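PDB 5FFJ: endonuclease and methylase LlaGI from Lactococcus lactis, which probably recognises a specific DNA sequence, methylates adenine within it and, through an ATP-driven helicase-like motor, couples recognition to cleavage of unmodified DNA. Local coordinates for residues Q1035-Y1040 / K1251-D1256; G933-L938 / N1029-N1034. All coordinates share one frame; numbering follows the deposited sequence.

Contact 1: Q1035-Y1040 / K1251-D1256; sequences QRDQNY and KRYAND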
loop_
_atom_site.group_PDB
_atom_site.type_symbol
_atom_site.label_atom_id
_atom_site.label_comp_id
_atom_site.label_asym_id
_atom_site.label_seq_id
_atom_site.Cartn_x
_atom_site.Cartn_y
_atom_site.Cartn_z
ATOM N N GLN A 1035 -30.153 -16.978 9.101
ATOM C CA GLN A 1035 -30.764 -17.046 10.422
ATOM C C GLN A 1035 -30.747 -18.472 10.952
ATOM O O GLN A 1035 -30.772 -19.431 10.180
ATOM C CB GLN A 1035 -32.196 -16.511 10.379
ATOM C CG GLN A 1035 -32.289 -15.063 9.914
ATOM C CD GLN A 1035 -33.683 -14.481 10.053
ATOM O OE1 GLN A 1035 -34.650 -15.203 10.301
ATOM N NE2 GLN A 1035 -33.793 -13.165 9.892
ATOM N N ARG A 1036 -30.710 -18.606 12.273
ATOM C CA ARG A 1036 -30.527 -19.908 12.900
ATOM C C ARG A 1036 -31.841 -20.634 13.171
ATOM O O ARG A 1036 -32.928 -20.089 12.969
ATOM C CB ARG A 1036 -29.762 -19.758 14.213
ATOM C CG ARG A 1036 -28.449 -19.007 14.093
ATOM C CD ARG A 1036 -27.537 -19.333 15.264
ATOM N NE ARG A 1036 -27.177 -18.150 16.041
ATOM C CZ ARG A 1036 -26.791 -18.175 17.313
ATOM N NH1 ARG A 1036 -26.719 -19.327 17.975
ATOM N NH2 ARG A 1036 -26.482 -17.045 17.932
ATOM N N ASP A 1037 -31.712 -21.875 13.632
ATOM C CA ASP A 1037 -32.845 -22.701 14.029
ATOM C C ASP A 1037 -33.010 -22.625 15.541
ATOM O O ASP A 1037 -32.100 -22.981 16.286
ATOM C CB ASP A 1037 -32.633 -24.153 13.582
ATOM C CG ASP A 1037 -33.878 -25.008 13.738
ATOM O OD1 ASP A 1037 -34.785 -24.631 14.511
ATOM O OD2 ASP A 1037 -33.946 -26.069 13.084
ATOM N N GLN A 1038 -34.168 -22.162 15.993
ATOM C CA GLN A 1038 -34.405 -21.997 17.421
ATOM C C GLN A 1038 -34.649 -23.348 18.092
ATOM O O GLN A 1038 -34.602 -23.460 19.318
ATOM C CB GLN A 1038 -35.586 -21.054 17.661
ATOM C CG GLN A 1038 -36.956 -21.687 17.469
ATOM C CD GLN A 1038 -38.072 -20.658 17.437
ATOM O OE1 GLN A 1038 -37.823 -19.452 17.387
ATOM N NE2 GLN A 1038 -39.312 -21.131 17.469
ATOM N N ASN A 1039 -34.905 -24.371 17.282
ATOM C CA ASN A 1039 -35.079 -25.726 17.793
ATOM C C ASN A 1039 -33.731 -26.365 18.103
ATOM O O ASN A 1039 -33.629 -27.250 18.953
ATOM C CB ASN A 1039 -35.844 -26.583 16.787
ATOM C CG ASN A 1039 -36.175 -27.961 17.329
ATOM O OD1 ASN A 1039 -36.340 -28.144 18.536
ATOM N ND2 ASN A 1039 -36.266 -28.941 16.437
ATOM N N TYR A 1040 -32.702 -25.902 17.399
ATOM C CA TYR A 1040 -31.329 -26.359 17.600
ATOM C C TYR A 1040 -30.868 -26.135 19.040
ATOM O O TYR A 1040 -29.971 -26.818 19.530
ATOM C CB TYR A 1040 -30.404 -25.630 16.620
ATOM C CG TYR A 1040 -28.950 -26.041 16.661
ATOM C CD1 TYR A 1040 -28.515 -27.201 16.036
ATOM C CD2 TYR A 1040 -28.006 -25.249 17.300
ATOM C CE1 TYR A 1040 -27.182 -27.569 16.061
ATOM C CE2 TYR A 1040 -26.675 -25.607 17.330
ATOM C CZ TYR A 1040 -26.268 -26.766 16.709
ATOM O OH TYR A 1040 -24.940 -27.122 16.737
ATOM N N LYS A 1251 -25.350 -30.140 7.175
ATOM C CA LYS A 1251 -26.150 -29.446 6.171
ATOM C C LYS A 1251 -27.383 -28.776 6.772
ATOM O O LYS A 1251 -27.740 -27.663 6.382
ATOM C CB LYS A 1251 -26.585 -30.411 5.065
ATOM C CG LYS A 1251 -25.487 -30.747 4.062
ATOM C CD LYS A 1251 -26.034 -30.853 2.644
ATOM C CE LYS A 1251 -25.563 -32.119 1.946
ATOM N NZ LYS A 1251 -26.074 -33.352 2.612
ATOM N N ARG A 1252 -28.034 -29.454 7.712
ATOM C CA ARG A 1252 -29.278 -28.946 8.287
ATOM C C ARG A 1252 -29.063 -27.673 9.111
ATOM O O ARG A 1252 -29.896 -26.767 9.077
ATOM C CB ARG A 1252 -29.948 -30.019 9.150
ATOM C CG ARG A 1252 -31.370 -29.661 9.558
ATOM C CD ARG A 1252 -32.088 -30.814 10.237
ATOM N NE ARG A 1252 -32.189 -31.988 9.374
ATOM C CZ ARG A 1252 -32.822 -33.109 9.705
ATOM N NH1 ARG A 1252 -33.419 -33.217 10.886
ATOM N NH2 ARG A 1252 -32.859 -34.125 8.853
ATOM N N TYR A 1253 -27.952 -27.610 9.846
ATOM C CA TYR A 1253 -27.634 -26.440 10.671
ATOM C C TYR A 1253 -26.285 -25.832 10.303
ATOM O O TYR A 1253 -25.395 -25.722 11.147
ATOM C CB TYR A 1253 -27.627 -26.804 12.160
ATOM C CG TYR A 1253 -28.748 -27.713 12.600
ATOM C CD1 TYR A 1253 -29.993 -27.204 12.938
ATOM C CD2 TYR A 1253 -28.555 -29.083 12.692
ATOM C CE1 TYR A 1253 -31.017 -28.036 13.349
ATOM C CE2 TYR A 1253 -29.571 -29.920 13.100
ATOM C CZ TYR A 1253 -30.800 -29.394 13.428
ATOM O OH TYR A 1253 -31.815 -30.230 13.837
ATOM N N ALA A 1254 -26.134 -25.429 9.048
ATOM C CA ALA A 1254 -24.916 -24.761 8.613
ATOM C C ALA A 1254 -24.786 -23.415 9.322
ATOM O O ALA A 1254 -23.679 -22.947 9.594
ATOM C CB ALA A 1254 -24.913 -24.578 7.099
ATOM N N ASN A 1255 -25.927 -22.809 9.643
ATOM C CA ASN A 1255 -25.946 -21.470 10.220
ATOM C C ASN A 1255 -25.563 -21.461 11.696
ATOM O O ASN A 1255 -24.859 -20.560 12.155
ATOM C CB ASN A 1255 -27.328 -20.842 10.039
ATOM C CG ASN A 1255 -27.686 -20.636 8.582
ATOM O OD1 ASN A 1255 -26.806 -20.497 7.730
ATOM N ND2 ASN A 1255 -28.979 -20.618 8.284
ATOM N N ASP A 1256 -26.029 -22.462 12.436
ATOM C CA ASP A 1256 -25.715 -22.564 13.857
ATOM C C ASP A 1256 -24.278 -23.026 14.059
ATOM O O ASP A 1256 -23.644 -22.690 15.058
ATOM C CB ASP A 1256 -26.678 -23.524 14.559
ATOM C CG ASP A 1256 -28.066 -22.939 14.726
ATOM O OD1 ASP A 1256 -28.858 -22.990 13.760
ATOM O OD2 ASP A 1256 -28.366 -22.429 15.827
#

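Contact 2: G933-L938 / N1029-N1034; sequences GLRKSL and NNDWIN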
loop_
_atom_site.group_PDB
_atom_site.type_symbol
_atom_site.label_atom_id
_atom_site.label_comp_id
_atom_site.label_asym_id
_atom_site.label_seq_id
_atom_site.Cartn_x
_atom_site.Cartn_y
_atom_site.Cartn_z
ATOM N N GLY A 933 -24.974 -5.957 17.099
ATOM C CA GLY A 933 -25.430 -4.733 17.732
ATOM C C GLY A 933 -25.689 -3.637 16.717
ATOM O O GLY A 933 -26.674 -2.906 16.815
ATOM N N LEU A 934 -24.796 -3.523 15.738
ATOM C CA LEU A 934 -24.947 -2.540 14.676
ATOM C C LEU A 934 -26.247 -2.771 13.918
ATOM O O LEU A 934 -26.941 -1.823 13.556
ATOM C CB LEU A 934 -23.755 -2.600 13.719
ATOM C CG LEU A 934 -23.836 -1.753 12.447
ATOM C CD1 LEU A 934 -24.157 -0.302 12.758
ATOM C CD2 LEU A 934 -22.525 -1.845 11.688
ATOM N N ARG A 935 -26.577 -4.038 13.687
ATOM C CA ARG A 935 -27.808 -4.388 12.987
ATOM C C ARG A 935 -29.025 -4.115 13.865
ATOM O O ARG A 935 -30.115 -3.839 13.361
ATOM C CB ARG A 935 -27.783 -5.857 12.553
ATOM C CG ARG A 935 -26.702 -6.179 11.531
ATOM C CD ARG A 935 -26.881 -7.561 10.926
ATOM N NE ARG A 935 -26.725 -8.638 11.903
ATOM C CZ ARG A 935 -25.558 -9.162 12.271
ATOM N NH1 ARG A 935 -24.423 -8.705 11.759
ATOM N NH2 ARG A 935 -25.524 -10.146 13.162
ATOM N N LYS A 936 -28.836 -4.194 15.179
ATOM C CA LYS A 936 -29.903 -3.880 16.122
ATOM C C LYS A 936 -30.152 -2.376 16.128
ATOM O O LYS A 936 -31.291 -1.926 16.244
ATOM C CB LYS A 936 -29.548 -4.377 17.529
ATOM C CG LYS A 936 -30.638 -4.154 18.570
ATOM C CD LYS A 936 -30.407 -5.016 19.807
ATOM C CE LYS A 936 -31.340 -4.639 20.947
ATOM N NZ LYS A 936 -30.960 -3.346 21.586
ATOM N N SER A 937 -29.077 -1.606 15.985
ATOM C CA SER A 937 -29.165 -0.149 15.964
ATOM C C SER A 937 -29.798 0.364 14.674
ATOM O O SER A 937 -30.773 1.112 14.711
ATOM C CB SER A 937 -27.776 0.472 16.136
ATOM O OG SER A 937 -27.244 0.188 17.418
ATOM N N LEU A 938 -29.237 -0.040 13.536
ATOM C CA LEU A 938 -29.704 0.429 12.235
ATOM C C LEU A 938 -31.190 0.145 12.023
ATOM O O LEU A 938 -31.865 0.863 11.288
ATOM C CB LEU A 938 -28.891 -0.217 11.109
ATOM C CG LEU A 938 -27.408 0.155 11.012
ATOM C CD1 LEU A 938 -26.721 -0.715 9.972
ATOM C CD2 LEU A 938 -27.223 1.628 10.680
ATOM N N ASN A 1029 -31.471 -13.002 17.467
ATOM C CA ASN A 1029 -30.031 -12.777 17.414
ATOM C C ASN A 1029 -29.669 -11.552 16.575
ATOM O O ASN A 1029 -28.493 -11.290 16.330
ATOM C CB ASN A 1029 -29.326 -14.016 16.853
ATOM C CG ASN A 1029 -29.835 -15.308 17.466
ATOM O OD1 ASN A 1029 -30.160 -15.360 18.653
ATOM N ND2 ASN A 1029 -29.906 -16.362 16.656
ATOM N N ASN A 1030 -30.684 -10.813 16.136
ATOM C CA ASN A 1030 -30.491 -9.644 15.279
ATOM C C ASN A 1030 -29.772 -10.017 13.982
ATOM O O ASN A 1030 -29.018 -9.214 13.428
ATOM C CB ASN A 1030 -29.704 -8.547 16.012
ATOM C CG ASN A 1030 -30.296 -8.201 17.366
ATOM O OD1 ASN A 1030 -31.272 -7.456 17.458
ATOM N ND2 ASN A 1030 -29.695 -8.726 18.426
ATOM N N ASP A 1031 -30.003 -11.242 13.513
ATOM C CA ASP A 1031 -29.432 -11.711 12.255
ATOM C C ASP A 1031 -30.409 -11.488 11.104
ATOM O O ASP A 1031 -31.576 -11.876 11.181
ATOM C CB ASP A 1031 -29.058 -13.196 12.347
ATOM C CG ASP A 1031 -27.861 -13.447 13.244
ATOM O OD1 ASP A 1031 -27.057 -12.515 13.447
ATOM O OD2 ASP A 1031 -27.720 -14.586 13.736
ATOM N N TRP A 1032 -29.921 -10.861 10.038
ATOM C CA TRP A 1032 -30.728 -10.615 8.848
ATOM C C TRP A 1032 -30.739 -11.833 7.927
ATOM O O TRP A 1032 -31.795 -12.249 7.448
ATOM C CB TRP A 1032 -30.202 -9.392 8.092
ATOM C CG TRP A 1032 -30.357 -8.108 8.847
ATOM C CD1 TRP A 1032 -31.108 -7.902 9.964
ATOM C CD2 TRP A 1032 -29.742 -6.852 8.539
ATOM N NE1 TRP A 1032 -31.003 -6.594 10.373
ATOM C CE2 TRP A 1032 -30.169 -5.929 9.513
ATOM C CE3 TRP A 1032 -28.875 -6.418 7.534
ATOM C CZ2 TRP A 1032 -29.758 -4.601 9.511
ATOM C CZ3 TRP A 1032 -28.467 -5.100 7.534
ATOM C CH2 TRP A 1032 -28.908 -4.206 8.516
ATOM N N ILE A 1033 -29.558 -12.401 7.684
ATOM C CA ILE A 1033 -29.419 -13.549 6.792
ATOM C C ILE A 1033 -28.731 -14.730 7.477
ATOM O O ILE A 1033 -28.063 -14.566 8.501
ATOM C CB ILE A 1033 -28.628 -13.178 5.523
ATOM C CG1 ILE A 1033 -27.264 -12.581 5.881
ATOM C CG2 ILE A 1033 -29.427 -12.195 4.682
ATOM C CD1 ILE A 1033 -26.305 -12.517 4.698
ATOM N N ASN A 1034 -28.900 -15.914 6.893
ATOM C CA ASN A 1034 -28.381 -17.149 7.466
ATOM C C ASN A 1034 -28.883 -17.314 8.892
ATOM O O ASN A 1034 -28.138 -17.724 9.780
ATOM C CB ASN A 1034 -26.852 -17.161 7.430
ATOM C CG ASN A 1034 -26.300 -16.970 6.034
ATOM O OD1 ASN A 1034 -26.672 -17.683 5.099
ATOM N ND2 ASN A 1034 -25.411 -15.996 5.881
#

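Contact 1: Q1035-Y1040 / K1251-D1256
Three side chains form the dense part of this contact: Tyr1040 of the loop, and Tyr1253 and Asp1256 from the start of helix 1254-1259. With CG anti to its backbone N (chi1 -177°), Tyr1040 reaches toward both partners, which meet it from the same side of its ring plane. Asp1256 CB lies over that face, 3.7 Å from the centroid of the Tyr1040 ring, a CH-pi contact. The Tyr1253 ring is oblique to it, planes at 45°; Tyr1040 CD1 lies over one face of Tyr1253, offset toward the rim and 3.4 Å from Tyr1253 CD1, and Arg1252 CG over the other. The phenol oxygen of Tyr1040 bonds to Arg1263 N and Tyr1249 OH, while that of Tyr1253 bonds to Tyr1043. An alanine in place of Tyr1040 would probably loosen the seating of Tyr1253 and Asp1256 and cost Arg1263 N this acceptor.

Asp1256 OD1 accepts Asp1037 N through its syn lone pair at 3.1 Å, nearly straight (176°). Arg1036 CD packs on the same carboxylate, 3.3 Å from Asp1256 OD2, but the guanidinium forms no salt bridge with it. Toward the more open side the fit slackens: Asn1255 ND2 gives Gln1035 O a more bent bond of 2.9 Å. At the exposed bend Asp1037 OD1 takes Asn1039 N, an Asx turn; with Asp1037 N held by Asp1256, it sits against the first turn of helix 1254-1259, in the Type ISP specificity domain.

Contact 2: G933-L938 / N1029-N1034
Arg935 leaves its helix with CG anti to the carbonyl carbon (chi1 -64°), runs on extended through chi2, and bends at chi3 (-65°), which sets its guanidinium beside the loop and its CD over the indole of Trp1032. Trp1032 also has CG anti to its carbonyl carbon, and its ring system is turned back toward the helix. Asn1030, in a left-handed backbone conformation, presents its carbonyl to the same arginine.

Arg935 NE donates to Asn1030 O at 2.8 Å; the bond is fairly straight (162°) and lies close to both the carbonyl and the guanidinium planes, so it helps fix the rotation of the group. Arg935 NH2 forms a salt bridge with Asp1031 OD1 at 2.8 Å, although its hydrogen-bond geometry is weak. The carbonyls of Tyr925 and Ser928 both receive NH1, so the buried cation is held from more than one side. Helix 932-941 belongs to the N-6 methylase region, of Rossmann-like class, and Trp1032 is wedged between this helix and the mixed sheet, touching Val992 of strand 991-996 and Ile1024 of strand 1022-1024.

Arg935 CD sits 3.9 Å from the centroid of the five-membered ring of Trp1032, nearly on its normal, a CH-pi contact. At the far end of the indole, Leu938 CD1 approaches Trp1032 CH2 at 4.4 Å. On the partly exposed flank the aliphatic stem of Lys936 crosses Asn1030 obliquely, with Lys936 CD 3.5 Å from Asn1030 OD1, before its ammonium turns away to bond with Asn887.

Overall arrangement
From helix 932-941 the chain runs through strands 944-951, 977-984, 991-996 and 1022-1024 of the mixed sheet, then returns at 1029-1034, where contact 2 closes a loop with 90 intervening residues. The next residue, Gln1035, opens contact 1, which closes 210 intervening residues later at 1251-1256. The two loops therefore stand in series, neither nested nor crossed. Their centres are 16 Å apart, and they touch: Asn1255 CG packs 3.2 Å from Asn1034 O, and Arg1036 NE 3.3 Å from Asn1029 ND2. One continuous loop, 1029-1040, thus ties the methylase sheet and its helix to the start of helix 1254-1259 in the specificity region.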